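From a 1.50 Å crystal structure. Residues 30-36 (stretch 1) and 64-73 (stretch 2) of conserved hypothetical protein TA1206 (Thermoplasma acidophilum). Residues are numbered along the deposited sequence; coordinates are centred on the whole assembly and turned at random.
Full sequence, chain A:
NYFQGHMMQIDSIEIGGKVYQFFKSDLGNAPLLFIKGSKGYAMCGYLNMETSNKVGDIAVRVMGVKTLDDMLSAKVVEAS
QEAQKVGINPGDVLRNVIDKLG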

# COMPACT_ATOMS: atom_id res chain seq x y z
N ALA A 30 -5.26 -2.02 -18.63
CA ALA A 30 -6.06 -0.97 -18.02
C ALA A 30 -5.71 -1.04 -16.54
O ALA A 30 -5.34 -2.11 -16.04
CB ALA A 30 -7.55 -1.24 -18.21
N PRO A 31 -5.77 0.09 -15.82
CA PRO A 31 -5.44 0.04 -14.40
C PRO A 31 -6.64 -0.41 -13.59
O PRO A 31 -7.77 -0.44 -14.09
CB PRO A 31 -5.07 1.49 -14.08
CG PRO A 31 -6.03 2.25 -14.96
CD PRO A 31 -5.97 1.48 -16.27
N LEU A 32 -6.40 -0.79 -12.34
CA LEU A 32 -7.47 -1.20 -11.44
C LEU A 32 -7.63 -0.06 -10.45
O LEU A 32 -6.65 0.41 -9.88
CB LEU A 32 -7.09 -2.48 -10.70
CG LEU A 32 -8.03 -2.98 -9.59
CD1 LEU A 32 -7.66 -4.40 -9.22
CD2 LEU A 32 -7.94 -2.08 -8.37
N LEU A 33 -8.86 0.40 -10.25
CA LEU A 33 -9.07 1.44 -9.26
C LEU A 33 -10.45 1.32 -8.64
O LEU A 33 -11.41 0.91 -9.30
CB LEU A 33 -8.87 2.84 -9.86
CG LEU A 33 -9.63 3.31 -11.09
CD1 LEU A 33 -9.39 4.81 -11.27
CD2 LEU A 33 -9.17 2.54 -12.32
N PHE A 34 -10.51 1.64 -7.36
CA PHE A 34 -11.76 1.60 -6.63
C PHE A 34 -11.76 2.61 -5.50
O PHE A 34 -10.72 3.15 -5.12
CB PHE A 34 -12.03 0.17 -6.08
CG PHE A 34 -11.07 -0.28 -5.00
CD1 PHE A 34 -11.17 0.21 -3.70
CD2 PHE A 34 -10.11 -1.24 -5.27
CE1 PHE A 34 -10.32 -0.25 -2.68
CE2 PHE A 34 -9.25 -1.71 -4.26
CZ PHE A 34 -9.36 -1.22 -2.97
N ILE A 35 -12.96 2.91 -5.01
CA ILE A 35 -13.16 3.82 -3.89
C ILE A 35 -14.02 3.01 -2.93
O ILE A 35 -15.10 2.55 -3.30
CB ILE A 35 -13.93 5.09 -4.29
CG1 ILE A 35 -13.14 5.88 -5.33
CG2 ILE A 35 -14.17 5.95 -3.04
CD1 ILE A 35 -13.87 7.10 -5.85
N LYS A 36 -13.54 2.83 -1.71
CA LYS A 36 -14.29 2.04 -0.74
C LYS A 36 -14.67 2.80 0.51
O LYS A 36 -13.85 3.50 1.11
CB LYS A 36 -13.49 0.78 -0.38
CG LYS A 36 -14.19 -0.17 0.58
CD LYS A 36 -13.73 0.06 2.01
CE LYS A 36 -14.40 -0.93 2.97
NZ LYS A 36 -13.76 -0.92 4.31
N GLY A 64 -14.31 3.43 -18.11
CA GLY A 64 -13.49 4.45 -18.74
C GLY A 64 -12.83 5.43 -17.79
O GLY A 64 -12.62 6.59 -18.13
N VAL A 65 -12.49 4.95 -16.59
CA VAL A 65 -11.85 5.80 -15.59
C VAL A 65 -10.39 5.43 -15.37
O VAL A 65 -10.01 4.26 -15.46
CB VAL A 65 -12.59 5.71 -14.24
CG1 VAL A 65 -14.03 6.15 -14.40
CG2 VAL A 65 -12.51 4.29 -13.70
N LYS A 66 -9.57 6.44 -15.08
CA LYS A 66 -8.15 6.23 -14.84
C LYS A 66 -7.70 6.96 -13.58
O LYS A 66 -6.63 6.66 -13.04
CB LYS A 66 -7.34 6.72 -16.04
CG LYS A 66 -7.70 6.02 -17.34
CD LYS A 66 -6.95 6.60 -18.53
CE LYS A 66 -7.36 5.91 -19.83
NZ LYS A 66 -6.71 6.52 -21.02
N THR A 67 -8.51 7.89 -13.10
CA THR A 67 -8.17 8.66 -11.91
C THR A 67 -9.35 8.80 -10.96
O THR A 67 -10.49 8.49 -11.32
CB THR A 67 -7.72 10.09 -12.27
OG1 THR A 67 -8.85 10.84 -12.71
CG2 THR A 67 -6.68 10.05 -13.38
N LEU A 68 -9.07 9.26 -9.74
CA LEU A 68 -10.11 9.47 -8.74
C LEU A 68 -11.13 10.47 -9.28
O LEU A 68 -12.34 10.28 -9.14
CB LEU A 68 -9.50 10.00 -7.45
CG LEU A 68 -10.48 10.52 -6.39
CD1 LEU A 68 -11.41 9.40 -5.95
CD2 LEU A 68 -9.70 11.07 -5.21
N ASP A 69 -10.63 11.54 -9.89
CA ASP A 69 -11.50 12.57 -10.45
C ASP A 69 -12.43 11.98 -11.51
O ASP A 69 -13.62 12.31 -11.54
CB ASP A 69 -10.66 13.69 -11.07
CG ASP A 69 -10.04 14.60 -10.03
OD1 ASP A 69 -9.26 15.49 -10.42
OD2 ASP A 69 -10.34 14.43 -8.83
N ASP A 70 -11.89 11.11 -12.36
CA ASP A 70 -12.70 10.48 -13.40
C ASP A 70 -13.83 9.66 -12.77
O ASP A 70 -14.97 9.71 -13.23
CB ASP A 70 -11.85 9.56 -14.28
CG ASP A 70 -10.89 10.31 -15.17
OD1 ASP A 70 -11.30 11.34 -15.75
OD2 ASP A 70 -9.73 9.87 -15.30
N MSE A 71 -13.50 8.92 -11.72
CA MSE A 71 -14.49 8.09 -11.05
C MSE A 71 -15.63 8.90 -10.45
O MSE A 71 -16.80 8.57 -10.63
CB MSE A 71 -13.85 7.27 -9.93
CG MSE A 71 -13.02 6.10 -10.41
SE MSE A 71 -12.59 4.94 -8.93
CE MSE A 71 -14.24 3.98 -8.82
N LEU A 72 -15.29 9.97 -9.74
CA LEU A 72 -16.30 10.81 -9.11
C LEU A 72 -17.23 11.48 -10.11
O LEU A 72 -18.40 11.75 -9.81
CB LEU A 72 -15.63 11.87 -8.23
CG LEU A 72 -14.86 11.31 -7.03
CD1 LEU A 72 -14.13 12.45 -6.32
CD2 LEU A 72 -15.82 10.61 -6.08
N SER A 73 -16.72 11.75 -11.31
CA SER A 73 -17.50 12.40 -12.35
C SER A 73 -18.15 11.39 -13.30
O SER A 73 -18.93 11.76 -14.17
CB SER A 73 -16.63 13.36 -13.16
OG SER A 73 -16.09 14.38 -12.33

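How does the strand meet the helix? The strand through L32 to K36 runs across the helix that begins at L68, their axes 9.4 Å apart at closest approach and their N-to-C directions 61° apart. No hydrogen bond joins the two stretches; the contact is made largely by side chains. Alternation along the strand selects them: L33 and I35 point their CA-to-CB bonds toward the other stretch, while L32 and F34 point away.

What does L33 do with its branches? With chi1 at 55° (p) and chi2 at 170° (t), its two methyls spread over the loop that leads into the helix. CD1 lies 3.6 Å from K66 C, 4.0 Å from V65 CG2 and 3.9 Å from M71 CG, while CD2 sits 3.7 Å from V65 O. The leucine thus packs against backbone as well as apolar side chains; the approach to V65 O is simple van der Waals contact, since a methyl carbon offers that oxygen no conventional hydrogen bond. P31 makes a looser contact, with CG 4.5 Å from V65 O.

Why is I35 extended toward the helix? Its chi1 is m and its chi2 is t (176°), which carries CD1 outward to a tight contact of 3.4 Å with L68 CD1 and one of 4.0 Å with L72 CD2. The two leucines differ in rotamer, t,p for L68 and m,t for L72. Both set out sideways from the helix, yet their ends come nearer to the strand. All three side chains are buried, and their meeting keeps hydrocarbon away from water.

How does M71 fit between the two strand residues? This selenomethionine points toward the strand with chi1 m and chi2 t, and then chi3 turns to 80° (p). CG reaches L33, SE lies 3.8 Å from I35 CG1, and the terminal CE comes 4.1 Å from F34 CA. The bend at chi3 thus accompanies a contact with the strand backbone at a residue whose own side chain leaves on a different course.

What holds the start of the helix in place? T67, at the N-cap with chi1 p (72°), accepts a hydrogen bond at OG1 from D70 N, 3.1 Å away, satisfying an amide that the first turn leaves without a backbone partner. D70, with chi1 m, returns its carboxylate toward the loop: OD2 accepts weak bonds from T67 N at 3.2 Å and K66 N at 3.4 Å. This polar network braces the same loop backbone on which L33 rests.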